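Local coordinates for protein ATP phosphoribosyltransferase (Methanobacterium thermoautotrophicum, PDB 2VD3) that probably catalyses the magnesium-dependent condensation of ATP with 5-phosphoribosyl 1-diphosphate, the first and rate-controlling step of histidine biosynthesis, at residues Val219-Asp224 against Asn269-Val274. Residues are numbered along the deposited sequence; the frame is centred on the assembly and turned at random.
Sequences VMLNID and NRLKAV. With HIS (histidine), chain C.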
loop_
_atom_site.group_PDB
_atom_site.type_symbol
_atom_site.label_atom_id
_atom_site.label_comp_id
_atom_site.label_asym_id
_atom_site.label_seq_id
_atom_site.Cartn_x
_atom_site.Cartn_y
_atom_site.Cartn_z
ATOM N N VAL A 219 -20.306 11.413 -35.798
ATOM C CA VAL A 219 -21.621 11.926 -35.430
ATOM C C VAL A 219 -22.699 11.471 -36.417
ATOM O O VAL A 219 -22.558 11.655 -37.622
ATOM C CB VAL A 219 -21.601 13.470 -35.277
ATOM C CG1 VAL A 219 -23.004 14.032 -35.022
ATOM C CG2 VAL A 219 -20.665 13.859 -34.148
ATOM N N MET A 220 -23.764 10.869 -35.882
ATOM C CA MET A 220 -24.884 10.355 -36.680
ATOM C C MET A 220 -26.196 11.006 -36.248
ATOM O O MET A 220 -26.401 11.276 -35.064
ATOM C CB MET A 220 -25.028 8.837 -36.518
ATOM C CG MET A 220 -23.807 8.025 -36.866
ATOM S SD MET A 220 -23.864 6.361 -36.179
ATOM C CE MET A 220 -24.810 5.461 -37.399
ATOM N N LEU A 221 -27.084 11.235 -37.216
ATOM C CA LEU A 221 -28.383 11.864 -36.953
ATOM C C LEU A 221 -29.447 11.453 -37.966
ATOM O O LEU A 221 -29.132 11.094 -39.102
ATOM C CB LEU A 221 -28.258 13.395 -36.923
ATOM C CG LEU A 221 -27.697 14.155 -38.134
ATOM C CD1 LEU A 221 -28.698 14.289 -39.290
ATOM C CD2 LEU A 221 -27.262 15.528 -37.688
ATOM N N ASN A 222 -30.703 11.516 -37.534
ATOM C CA ASN A 222 -31.844 11.348 -38.419
ATOM C C ASN A 222 -32.412 12.716 -38.804
ATOM O O ASN A 222 -32.722 13.532 -37.935
ATOM C CB ASN A 222 -32.918 10.490 -37.748
ATOM C CG ASN A 222 -32.485 9.048 -37.559
ATOM O OD1 ASN A 222 -31.780 8.477 -38.395
ATOM N ND2 ASN A 222 -32.925 8.442 -36.459
ATOM N N ILE A 223 -32.531 12.964 -40.106
ATOM C CA ILE A 223 -33.081 14.224 -40.603
ATOM C C ILE A 223 -34.159 13.978 -41.649
ATOM O O ILE A 223 -34.049 13.057 -42.461
ATOM C CB ILE A 223 -31.968 15.177 -41.158
ATOM C CG1 ILE A 223 -32.509 16.583 -41.421
ATOM C CG2 ILE A 223 -31.342 14.636 -42.424
ATOM C CD1 ILE A 223 -32.793 17.390 -40.185
ATOM N N ASP A 224 -35.210 14.792 -41.609
ATOM C CA ASP A 224 -36.207 14.801 -42.670
ATOM C C ASP A 224 -35.558 15.410 -43.911
ATOM O O ASP A 224 -34.848 16.420 -43.819
ATOM C CB ASP A 224 -37.463 15.571 -42.243
ATOM C CG ASP A 224 -38.119 14.976 -40.998
ATOM O OD1 ASP A 224 -39.125 14.246 -41.145
ATOM O OD2 ASP A 224 -37.620 15.222 -39.875
ATOM N N ASN A 269 -26.537 22.268 -31.279
ATOM C CA ASN A 269 -27.536 23.346 -31.281
ATOM C C ASN A 269 -27.938 23.766 -32.698
ATOM O O ASN A 269 -29.115 24.003 -32.973
ATOM C CB ASN A 269 -27.038 24.562 -30.491
ATOM C CG ASN A 269 -26.368 24.182 -29.181
ATOM O OD1 ASN A 269 -26.526 23.070 -28.687
ATOM N ND2 ASN A 269 -25.609 25.113 -28.611
ATOM N N ARG A 270 -26.949 23.852 -33.585
ATOM C CA ARG A 270 -27.177 24.137 -35.000
ATOM C C ARG A 270 -27.937 23.016 -35.725
ATOM O O ARG A 270 -28.768 23.281 -36.596
ATOM C CB ARG A 270 -25.845 24.448 -35.696
ATOM C CG ARG A 270 -25.564 25.944 -35.831
ATOM C CD ARG A 270 -24.072 26.253 -35.964
ATOM N NE ARG A 270 -23.517 26.901 -34.768
ATOM C CZ ARG A 270 -23.120 28.175 -34.708
ATOM N NH1 ARG A 270 -23.195 28.962 -35.777
ATOM N NH2 ARG A 270 -22.640 28.667 -33.573
ATOM N N LEU A 271 -27.662 21.767 -35.355
ATOM C CA LEU A 271 -28.380 20.618 -35.919
ATOM C C LEU A 271 -29.834 20.535 -35.443
ATOM O O LEU A 271 -30.738 20.349 -36.261
ATOM C CB LEU A 271 -27.648 19.298 -35.636
ATOM C CG LEU A 271 -26.266 19.060 -36.253
ATOM C CD1 LEU A 271 -25.612 17.808 -35.654
ATOM C CD2 LEU A 271 -26.317 18.995 -37.782
ATOM N N LYS A 272 -30.046 20.679 -34.133
ATOM C CA LYS A 272 -31.388 20.631 -33.533
ATOM C C LYS A 272 -32.329 21.700 -34.096
ATOM O O LYS A 272 -33.500 21.425 -34.366
ATOM C CB LYS A 272 -31.309 20.760 -32.007
ATOM C CG LYS A 272 -30.684 19.562 -31.286
ATOM C CD LYS A 272 -31.546 18.309 -31.344
ATOM C CE LYS A 272 -32.796 18.430 -30.482
ATOM N NZ LYS A 272 -33.752 17.331 -30.795
ATOM N N ALA A 273 -31.799 22.909 -34.274
ATOM C CA ALA A 273 -32.542 24.041 -34.828
ATOM C C ALA A 273 -32.955 23.826 -36.294
ATOM O O ALA A 273 -33.826 24.527 -36.808
ATOM C CB ALA A 273 -31.728 25.321 -34.680
ATOM N N VAL A 274 -32.332 22.848 -36.953
ATOM C CA VAL A 274 -32.629 22.535 -38.355
ATOM C C VAL A 274 -33.554 21.311 -38.507
ATOM O O VAL A 274 -34.054 21.026 -39.599
ATOM C CB VAL A 274 -31.313 22.437 -39.197
ATOM C CG1 VAL A 274 -31.383 21.367 -40.295
ATOM C CG2 VAL A 274 -30.969 23.801 -39.783
HETATM N N HIS C . -31.768 5.375 -37.982
HETATM C CA HIS C . -31.378 4.601 -36.756
HETATM C C HIS C . -32.288 4.928 -35.580
HETATM O O HIS C . -32.268 4.239 -34.562
HETATM C CB HIS C . -29.920 4.881 -36.376
HETATM C CG HIS C . -29.609 6.336 -36.199
HETATM N ND1 HIS C . -28.751 7.020 -37.036
HETATM C CD2 HIS C . -30.040 7.235 -35.285
HETATM C CE1 HIS C . -28.670 8.280 -36.643
HETATM N NE2 HIS C . -29.447 8.437 -35.584
HETATM O OXT HIS C . -33.063 5.893 -35.615
#
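In the C-terminal domain, of the GlnB-like clan, one face of a four-stranded antiparallel sheet is packed by helix 264-272, and Leu-221 meets Leu-271 there. CD2 of Leu-221 sits against the fork of the other leucine, 3.5 Å from Leu-271 CD1 and 3.6 Å from Leu-271 CD2, the two side chains meeting at a slant. Two residues along the strand, the CD1 end of Ile-223 approaches Val-274, 4.2 Å from Val-274 CG1. Met-235 and Ala-276 both touch each leucine, extending this apolar layer between sheet and helix. As Met-220 and Asn-222 point to the other face of the sheet, one strand serves both the core and the inhibitory histidine site. There the Asn-222 amide grips both ends of the ligand's backbone: OD1 accepts from the histidine N at 3.1 Å, while ND2 donates to the histidine OXT at 2.7 Å, with an N-H...O angle of 151°. ND2 is also hydrogen-bonded to Asp-278 OD2, which helps hold the amide. An alanine in place of Asn-222 would probably leave the ligand's ammonium and carboxylate each short of one partner, and Asp-278 without its amide mate. Five residues of the second subunit, among them Thr-239 and Thr-242, also hydrogen-bond this histidine, placing it at a subunit interface.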